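Local structure of SusD homolog (Bacteroides thetaiotaomicron VPI-5482, 3IHV) at residues 308-312 / 460-465; 315-320 / 426-432. The protein probably binds glycans at the cell surface as an outer-membrane SusD-family protein, handing them to a partner transporter. All coordinates share one frame; numbering follows the deposited sequence.

How the contacts relate
Contacts 1 and 2 lie about 12 Å apart, centre to centre, and are tied together by one network of charges. Both sit on the same side of the chain's centre, within the SusD-family part of the sequence. Helix 306-313 and the loop that follows it supply the first segment of each contact. The second segments come from helices 448-463 and 417-430, successive in the chain, so that contact 2 falls between the two halves of contact 1 in sequence. The chain from helix 306-313 into the loop after it thus packs first on helix 448-463 and then on helix 417-430, and Glu462 ties those two helices together through salt bridges to Arg429 and to Arg320 of the loop.

Contact 1 of 2, residues 308-312 / 460-465; sequences FVLDW and SYELSF
Trp312 and Tyr461 lie almost flat on each other: the five-membered ring of the indole and the phenol ring have centroids 3.8 Å apart and planes at 11°. They form a face-to-face stack, with Tyr461 CD1 over the indole face toward its rim. Farther along the indole, Trp312 CZ2 comes 3.3 Å from Tyr461 O. Were Trp312 replaced by alanine, one face of Tyr461 would probably lose its stacking partner and Asp318 OD2 its bond from the indole N-H.

The stack joins helix 306-313 to the C-terminal end of helix 448-463, a buried helix-to-helix joint of the SusD fold, with Trp312 also resting on helix 320-324. Apolar contacts extend it through Phe308, whose CG stands anti to the backbone N (chi1 178°), which brings the ring's far end up to Ser460, Tyr461 and Ser464. Phe308 CE1 approaches the edge of the Tyr461 ring, 3.8 Å from Tyr461 CE1, while Phe308 CE2 lies 4.0 Å from Ser464 CB.

Polar contacts are sparse. Ser460 OG, 3.4 Å from Phe308 CE1, is hydrogen-bonded to Lys457 O within its own helix. Water 1 lies 3.0 Å from Tyr461 OH and gives a weak bond to Asp311 OD2.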
ATOM      1  N   PHE A 308     -11.096  16.624  -2.200  1.00  6.15           N
ATOM      2  CA  PHE A 308     -10.727  15.614  -3.188  1.00  6.61           C
ATOM      3  C   PHE A 308     -11.965  15.215  -3.992  1.00  7.67           C
ATOM      4  O   PHE A 308     -11.930  15.148  -5.243  1.00  7.28           O
ATOM      5  CB  PHE A 308     -10.081  14.414  -2.486  1.00  6.44           C
ATOM      6  CG  PHE A 308      -9.691  13.275  -3.411  1.00  5.88           C
ATOM      7  CD1 PHE A 308      -8.914  13.503  -4.530  1.00  7.45           C
ATOM      8  CD2 PHE A 308     -10.041  11.948  -3.111  1.00  7.73           C
ATOM      9  CE1 PHE A 308      -8.526  12.466  -5.334  1.00  6.47           C
ATOM     10  CE2 PHE A 308      -9.651  10.922  -3.930  1.00  7.72           C
ATOM     11  CZ  PHE A 308      -8.908  11.188  -5.038  1.00  8.62           C
ATOM     12  N   VAL A 309     -13.057  14.939  -3.268  1.00  7.85           N
ATOM     13  CA  VAL A 309     -14.337  14.645  -3.895  1.00  7.75           C
ATOM     14  C   VAL A 309     -14.735  15.755  -4.859  1.00  8.56           C
ATOM     15  O   VAL A 309     -15.128  15.468  -6.007  1.00  7.42           O
ATOM     16  CB  VAL A 309     -15.488  14.420  -2.882  1.00  8.43           C
ATOM     17  CG1 VAL A 309     -16.850  14.265  -3.628  1.00  7.43           C
ATOM     18  CG2 VAL A 309     -15.200  13.252  -1.954  1.00  7.49           C
ATOM     19  N   LEU A 310     -14.665  17.012  -4.407  1.00  7.46           N
ATOM     20  CA  LEU A 310     -15.060  18.121  -5.279  1.00  8.45           C
ATOM     21  C   LEU A 310     -14.207  18.171  -6.560  1.00  8.13           C
ATOM     22  O   LEU A 310     -14.764  18.366  -7.659  1.00  8.90           O
ATOM     23  CB  LEU A 310     -15.044  19.444  -4.515  1.00  7.95           C
ATOM     24  CG  LEU A 310     -16.028  19.527  -3.343  1.00  8.80           C
ATOM     25  CD1 LEU A 310     -15.837  20.856  -2.572  1.00  8.88           C
ATOM     26  CD2 LEU A 310     -17.504  19.370  -3.747  1.00 10.13           C
ATOM     27  N   ASP A 311     -12.882  18.020  -6.432  1.00  8.57           N
ATOM     28  CA  ASP A 311     -12.000  18.036  -7.612  1.00  9.21           C
ATOM     29  C   ASP A 311     -12.399  16.933  -8.564  1.00  8.46           C
ATOM     30  O   ASP A 311     -12.593  17.162  -9.749  1.00  8.12           O
ATOM     31  CB  ASP A 311     -10.535  17.824  -7.270  1.00 10.59           C
ATOM     32  CG  ASP A 311      -9.919  19.010  -6.606  1.00 11.92           C
ATOM     33  OD1 ASP A 311     -10.526  20.104  -6.667  1.00 15.19           O
ATOM     34  OD2 ASP A 311      -8.851  18.822  -5.982  1.00 14.58           O
ATOM     35  N   TRP A 312     -12.588  15.742  -8.013  1.00  7.76           N
ATOM     36  CA  TRP A 312     -12.870  14.577  -8.850  1.00  7.16           C
ATOM     37  C   TRP A 312     -14.228  14.656  -9.520  1.00  6.65           C
ATOM     38  O   TRP A 312     -14.398  14.163 -10.629  1.00  6.04           O
ATOM     39  CB  TRP A 312     -12.830  13.297  -8.017  1.00  6.97           C
ATOM     40  CG  TRP A 312     -12.363  12.087  -8.768  1.00  6.70           C
ATOM     41  CD1 TRP A 312     -12.261  11.935 -10.116  1.00  8.05           C
ATOM     42  CD2 TRP A 312     -11.998  10.822  -8.187  1.00  6.35           C
ATOM     43  NE1 TRP A 312     -11.800  10.677 -10.404  1.00  7.37           N
ATOM     44  CE2 TRP A 312     -11.628   9.973  -9.246  1.00  6.37           C
ATOM     45  CE3 TRP A 312     -11.915  10.344  -6.869  1.00  5.73           C
ATOM     46  CZ2 TRP A 312     -11.197   8.651  -9.037  1.00  6.03           C
ATOM     47  CZ3 TRP A 312     -11.473   9.054  -6.656  1.00  7.74           C
ATOM     48  CH2 TRP A 312     -11.131   8.211  -7.734  1.00  6.62           C
ATOM     49  N   SER A 460      -3.704   9.916  -7.506  1.00  8.23           N
ATOM     50  CA  SER A 460      -4.831   9.993  -6.586  1.00  7.93           C
ATOM     51  C   SER A 460      -6.066   9.362  -7.196  1.00  7.54           C
ATOM     52  O   SER A 460      -6.745   8.581  -6.529  1.00  7.59           O
ATOM     53  CB  SER A 460      -5.086  11.431  -6.120  1.00  7.85           C
ATOM     54  OG  SER A 460      -5.687  12.235  -7.108  1.00  8.48           O
ATOM     55  N   TYR A 461      -6.365   9.649  -8.468  1.00  8.15           N
ATOM     56  CA  TYR A 461      -7.553   9.079  -9.136  1.00  8.02           C
ATOM     57  C   TYR A 461      -7.461   7.578  -9.367  1.00  7.87           C
ATOM     58  O   TYR A 461      -8.484   6.871  -9.294  1.00  8.42           O
ATOM     59  CB  TYR A 461      -7.859   9.812 -10.452  1.00  8.31           C
ATOM     60  CG  TYR A 461      -8.207  11.296 -10.299  1.00  6.92           C
ATOM     61  CD1 TYR A 461      -8.705  11.820  -9.104  1.00  8.11           C
ATOM     62  CD2 TYR A 461      -8.173  12.135 -11.393  1.00  9.27           C
ATOM     63  CE1 TYR A 461      -9.078  13.146  -8.997  1.00  9.67           C
ATOM     64  CE2 TYR A 461      -8.575  13.461 -11.303  1.00 11.39           C
ATOM     65  CZ  TYR A 461      -9.022  13.959 -10.105  1.00 11.13           C
ATOM     66  OH  TYR A 461      -9.408  15.277 -10.025  1.00 12.64           O
ATOM     67  N   GLU A 462      -6.241   7.077  -9.578  1.00  7.14           N
ATOM     68  CA  GLU A 462      -6.091   5.660  -9.841  1.00  7.51           C
ATOM     69  C   GLU A 462      -5.988   4.807  -8.586  1.00  6.85           C
ATOM     70  O   GLU A 462      -6.576   3.706  -8.510  1.00  7.50           O
ATOM     71  CB  GLU A 462      -4.849   5.415 -10.712  1.00  7.74           C
ATOM     72  CG  GLU A 462      -4.629   3.937 -11.053  1.00  7.20           C
ATOM     73  CD  GLU A 462      -5.785   3.279 -11.808  1.00  6.48           C
ATOM     74  OE1 GLU A 462      -6.617   3.992 -12.470  1.00  5.96           O
ATOM     75  OE2 GLU A 462      -5.903   2.027 -11.699  1.00  7.79           O
ATOM     76  N   LEU A 463      -5.244   5.310  -7.608  1.00  7.80           N
ATOM     77  CA  LEU A 463      -4.821   4.522  -6.453  1.00  6.98           C
ATOM     78  C   LEU A 463      -5.361   4.977  -5.090  1.00  7.24           C
ATOM     79  O   LEU A 463      -4.870   4.530  -4.061  1.00  6.70           O
ATOM     80  CB  LEU A 463      -3.283   4.573  -6.410  1.00  7.40           C
ATOM     81  CG  LEU A 463      -2.554   4.119  -7.667  1.00  7.72           C
ATOM     82  CD1 LEU A 463      -1.072   4.566  -7.595  1.00  7.27           C
ATOM     83  CD2 LEU A 463      -2.646   2.640  -7.821  1.00  5.97           C
ATOM     84  N   SER A 464      -6.364   5.856  -5.081  1.00  6.82           N
ATOM     85  CA  SER A 464      -6.872   6.421  -3.849  1.00  6.25           C
ATOM     86  C   SER A 464      -7.120   5.365  -2.803  1.00  7.26           C
ATOM     87  O   SER A 464      -7.632   4.315  -3.130  1.00  6.50           O
ATOM     88  CB  SER A 464      -8.176   7.210  -4.092  1.00  6.70           C
ATOM     89  OG  SER A 464      -9.224   6.410  -4.616  1.00  7.76           O
ATOM     90  N   PHE A 465      -6.676   5.647  -1.553  1.00  7.23           N
ATOM     91  CA  PHE A 465      -6.951   4.807  -0.384  1.00  7.66           C
ATOM     92  C   PHE A 465      -6.154   3.486  -0.345  1.00  7.60           C
ATOM     93  O   PHE A 465      -6.244   2.759   0.644  1.00  8.33           O
ATOM     94  CB  PHE A 465      -8.454   4.564  -0.204  1.00  7.16           C
ATOM     95  CG  PHE A 465      -9.273   5.775  -0.496  1.00  5.85           C
ATOM     96  CD1 PHE A 465      -9.021   6.974   0.177  1.00  8.07           C
ATOM     97  CD2 PHE A 465     -10.268   5.748  -1.475  1.00  6.75           C
ATOM     98  CE1 PHE A 465      -9.750   8.112  -0.135  1.00  9.96           C
ATOM     99  CE2 PHE A 465     -10.979   6.895  -1.780  1.00  7.89           C
ATOM    100  CZ  PHE A 465     -10.707   8.080  -1.123  1.00  8.26           C
TER
HETATM  101  O   HOH W   1      -7.500  16.646  -8.080  1.00 32.62           O

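Contact 2 of 2, residues 315-320 / 426-432; sequences DVSDIR and VRRRGYG
Ile319 N donates to Gly430 O at 2.9 Å, tying the loop before helix 320-324 to the C-terminal end of helix 417-430, which closes in a Schellman motif with Gly432 at positive phi. The loop makes a type I beta turn from Asp315 to Asp318, and Asp318, ahead of the turn leading into helix 320-324, makes a capping bond by accepting from Arg320 N.

Asp318 does more than cap. With CG anti to the backbone N (chi1 -174°), its carboxylate meets the guanidinium of Arg320 side-on. OD1 accepts from NE on its syn side in a nearly straight bond (173°) and takes the capping N-H on its anti side; Arg320 NH2 reaches Asp318 OD2 at 2.9 Å from above the carboxylate plane. A bend at chi3 (-66°) folds the arginine over Gly430, whose CA lies against one guanidinium face, 3.6 Å from Arg320 NE, an approach with little room for a CB at Gly430 in this conformation. Glu458 and Glu462 form salt bridges with Arg320 NH1.

The Tyr431 ring lies against the loop, one face packed on Asp318 CA, over the ring centre. Asp318 CB makes a CH-pi contact over that face, 4.0 Å from the centroid of the Tyr431 ring, and Ser317 CB lies 3.7 Å from Tyr431 CD2. Bent at chi2 and chi3, Arg427 brings one guanidinium face over Tyr431 CE1, while its NH1 pairs with Glu458. That shared glutamate probably offsets the closeness of Arg320 NH2 and Arg427 NH1, 4.0 Å apart.

Water 2 gathers the polar ends, donating to Asp315 OD2 and Asp318 OD2 and accepting from Arg427 NH1 and, at 2.8 Å, from Tyr431 OH.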
ATOM      1  N   ASP A 315     -14.560  15.827 -13.268  1.00  8.54           N
ATOM      2  CA  ASP A 315     -14.282  14.856 -14.363  1.00  8.98           C
ATOM      3  C   ASP A 315     -15.390  13.811 -14.407  1.00  9.15           C
ATOM      4  O   ASP A 315     -15.222  12.636 -14.008  1.00  7.96           O
ATOM      5  CB  ASP A 315     -12.950  14.166 -14.105  1.00 10.22           C
ATOM      6  CG  ASP A 315     -11.772  15.133 -14.142  1.00 11.04           C
ATOM      7  OD1 ASP A 315     -12.004  16.258 -14.602  1.00 11.52           O
ATOM      8  OD2 ASP A 315     -10.653  14.745 -13.755  1.00 12.99           O
ATOM      9  N   VAL A 316     -16.538  14.256 -14.902  1.00  8.53           N
ATOM     10  CA  VAL A 316     -17.747  13.485 -14.800  1.00  9.60           C
ATOM     11  C   VAL A 316     -17.674  12.044 -15.275  1.00  8.74           C
ATOM     12  O   VAL A 316     -18.136  11.131 -14.582  1.00  9.85           O
ATOM     13  CB  VAL A 316     -18.926  14.256 -15.485  1.00  9.73           C
ATOM     14  CG1 VAL A 316     -20.166  13.392 -15.560  1.00 12.64           C
ATOM     15  CG2 VAL A 316     -19.218  15.568 -14.689  1.00 11.23           C
ATOM     16  N   SER A 317     -17.061  11.833 -16.425  1.00  8.69           N
ATOM     17  CA  SER A 317     -17.037  10.523 -17.057  1.00  8.64           C
ATOM     18  C   SER A 317     -16.025   9.554 -16.477  1.00  8.76           C
ATOM     19  O   SER A 317     -15.968   8.417 -16.907  1.00  9.24           O
ATOM     20  CB  SER A 317     -16.826  10.685 -18.561  1.00  8.88           C
ATOM     21  OG  SER A 317     -17.870  11.476 -19.101  1.00 10.90           O
ATOM     22  N   ASP A 318     -15.232   9.986 -15.506  1.00  9.04           N
ATOM     23  CA  ASP A 318     -14.271   9.093 -14.852  1.00  8.45           C
ATOM     24  C   ASP A 318     -15.051   8.137 -13.954  1.00  7.95           C
ATOM     25  O   ASP A 318     -15.582   8.555 -12.895  1.00  7.81           O
ATOM     26  CB  ASP A 318     -13.297   9.937 -14.044  1.00  8.20           C
ATOM     27  CG  ASP A 318     -12.175   9.135 -13.451  1.00  9.84           C
ATOM     28  OD1 ASP A 318     -12.346   7.906 -13.235  1.00  8.27           O
ATOM     29  OD2 ASP A 318     -11.130   9.759 -13.153  1.00  6.37           O
ATOM     30  N   ILE A 319     -15.104   6.866 -14.354  1.00  7.03           N
ATOM     31  CA  ILE A 319     -15.900   5.866 -13.628  1.00  7.17           C
ATOM     32  C   ILE A 319     -15.260   5.427 -12.314  1.00  6.54           C
ATOM     33  O   ILE A 319     -15.893   4.773 -11.495  1.00  6.55           O
ATOM     34  CB  ILE A 319     -16.263   4.620 -14.503  1.00  7.57           C
ATOM     35  CG1 ILE A 319     -15.044   3.738 -14.776  1.00  9.10           C
ATOM     36  CG2 ILE A 319     -17.011   5.086 -15.779  1.00  9.68           C
ATOM     37  CD1 ILE A 319     -15.404   2.355 -15.307  1.00 12.38           C
ATOM     38  N   ARG A 320     -14.006   5.782 -12.107  1.00  6.58           N
ATOM     39  CA  ARG A 320     -13.322   5.352 -10.911  1.00  5.88           C
ATOM     40  C   ARG A 320     -13.829   6.081  -9.699  1.00  6.41           C
ATOM     41  O   ARG A 320     -13.698   5.572  -8.608  1.00  8.52           O
ATOM     42  CB  ARG A 320     -11.847   5.601 -11.015  1.00  6.15           C
ATOM     43  CG  ARG A 320     -11.167   4.783 -12.097  1.00  4.92           C
ATOM     44  CD  ARG A 320      -9.742   5.226 -12.321  1.00  5.99           C
ATOM     45  NE  ARG A 320      -9.698   6.585 -12.875  1.00  5.17           N
ATOM     46  CZ  ARG A 320      -8.583   7.196 -13.295  1.00  5.94           C
ATOM     47  NH1 ARG A 320      -7.414   6.592 -13.248  1.00  8.68           N
ATOM     48  NH2 ARG A 320      -8.630   8.411 -13.777  1.00  5.02           N
ATOM     49  N   VAL A 426      -3.945   4.103 -18.530  1.00  6.90           N
ATOM     50  CA  VAL A 426      -4.610   4.190 -17.244  1.00  6.67           C
ATOM     51  C   VAL A 426      -5.892   5.065 -17.302  1.00  7.20           C
ATOM     52  O   VAL A 426      -6.945   4.658 -16.791  1.00  7.16           O
ATOM     53  CB  VAL A 426      -3.672   4.673 -16.148  1.00  7.75           C
ATOM     54  CG1 VAL A 426      -4.450   4.911 -14.850  1.00  6.95           C
ATOM     55  CG2 VAL A 426      -2.569   3.634 -15.944  1.00  6.48           C
ATOM     56  N   ARG A 427      -5.811   6.211 -17.952  1.00  6.60           N
ATOM     57  CA  ARG A 427      -6.975   7.099 -18.095  1.00  7.61           C
ATOM     58  C   ARG A 427      -8.102   6.422 -18.903  1.00  7.17           C
ATOM     59  O   ARG A 427      -9.284   6.514 -18.556  1.00  7.85           O
ATOM     60  CB  ARG A 427      -6.583   8.364 -18.862  1.00  9.21           C
ATOM     61  CG  ARG A 427      -5.439   9.211 -18.326  1.00 11.46           C
ATOM     62  CD  ARG A 427      -5.820  10.233 -17.411  1.00 10.14           C
ATOM     63  NE  ARG A 427      -6.870  11.127 -17.940  1.00 10.70           N
ATOM     64  CZ  ARG A 427      -7.708  11.776 -17.138  1.00 10.97           C
ATOM     65  NH1 ARG A 427      -7.570  11.676 -15.813  1.00 12.45           N
ATOM     66  NH2 ARG A 427      -8.692  12.507 -17.643  1.00 12.09           N
ATOM     67  N   ARG A 428      -7.745   5.742 -19.985  1.00  5.73           N
ATOM     68  CA  ARG A 428      -8.759   5.093 -20.805  1.00  5.82           C
ATOM     69  C   ARG A 428      -9.516   4.029 -20.014  1.00  5.76           C
ATOM     70  O   ARG A 428     -10.732   3.925 -20.062  1.00  5.50           O
ATOM     71  CB  ARG A 428      -8.093   4.499 -22.054  1.00  6.88           C
ATOM     72  CG  ARG A 428      -7.627   5.611 -22.999  1.00  6.32           C
ATOM     73  CD  ARG A 428      -6.749   5.095 -24.102  1.00 10.95           C
ATOM     74  NE  ARG A 428      -6.323   6.153 -24.988  1.00 12.39           N
ATOM     75  CZ  ARG A 428      -5.651   5.966 -26.125  1.00 18.62           C
ATOM     76  NH1 ARG A 428      -5.311   4.742 -26.528  1.00 18.70           N
ATOM     77  NH2 ARG A 428      -5.312   7.014 -26.877  1.00 17.19           N
ATOM     78  N   ARG A 429      -8.777   3.194 -19.293  1.00  5.54           N
ATOM     79  CA  ARG A 429      -9.442   2.174 -18.506  1.00  6.50           C
ATOM     80  C   ARG A 429     -10.339   2.873 -17.457  1.00  6.38           C
ATOM     81  O   ARG A 429     -11.470   2.414 -17.198  1.00  6.85           O
ATOM     82  CB  ARG A 429      -8.395   1.245 -17.865  1.00  6.37           C
ATOM     83  CG  ARG A 429      -8.933  -0.029 -17.276  1.00  6.57           C
ATOM     84  CD  ARG A 429      -9.403   0.125 -15.846  1.00  6.19           C
ATOM     85  NE  ARG A 429      -8.315   0.380 -14.941  1.00  5.98           N
ATOM     86  CZ  ARG A 429      -7.569  -0.543 -14.340  1.00  6.82           C
ATOM     87  NH1 ARG A 429      -7.765  -1.849 -14.561  1.00  8.88           N
ATOM     88  NH2 ARG A 429      -6.629  -0.161 -13.495  1.00  8.77           N
ATOM     89  N   GLY A 430      -9.814   3.941 -16.856  1.00  6.23           N
ATOM     90  CA  GLY A 430     -10.527   4.698 -15.816  1.00  6.66           C
ATOM     91  C   GLY A 430     -11.790   5.385 -16.298  1.00  6.76           C
ATOM     92  O   GLY A 430     -12.678   5.696 -15.492  1.00  7.55           O
ATOM     93  N   TYR A 431     -11.893   5.601 -17.614  1.00  6.67           N
ATOM     94  CA  TYR A 431     -13.097   6.151 -18.236  1.00  7.52           C
ATOM     95  C   TYR A 431     -13.973   5.083 -18.892  1.00  8.22           C
ATOM     96  O   TYR A 431     -14.901   5.397 -19.660  1.00  8.19           O
ATOM     97  CB  TYR A 431     -12.714   7.249 -19.221  1.00  8.44           C
ATOM     98  CG  TYR A 431     -12.433   8.584 -18.535  1.00  7.88           C
ATOM     99  CD1 TYR A 431     -11.355   8.753 -17.681  1.00  8.15           C
ATOM    100  CD2 TYR A 431     -13.256   9.692 -18.768  1.00  9.92           C
ATOM    101  CE1 TYR A 431     -11.112   9.975 -17.046  1.00  7.99           C
ATOM    102  CE2 TYR A 431     -13.020  10.899 -18.147  1.00  9.52           C
ATOM    103  CZ  TYR A 431     -11.952  11.041 -17.296  1.00 10.48           C
ATOM    104  OH  TYR A 431     -11.705  12.247 -16.685  1.00 12.36           O
ATOM    105  N   GLY A 432     -13.677   3.816 -18.606  1.00  8.25           N
ATOM    106  CA  GLY A 432     -14.471   2.705 -19.142  1.00  8.53           C
ATOM    107  C   GLY A 432     -14.184   2.368 -20.596  1.00  8.94           C
ATOM    108  O   GLY A 432     -15.049   1.848 -21.305  1.00  9.18           O
TER
HETATM  109  O   HOH W   2     -10.152  12.006 -14.348  1.00  7.73           O
HETATM  110  O   HOH W   3      -8.726  14.938 -15.779  1.00 18.02           O
HETATM  111  O   HOH W   4     -17.109   7.115 -18.875  1.00 21.11           O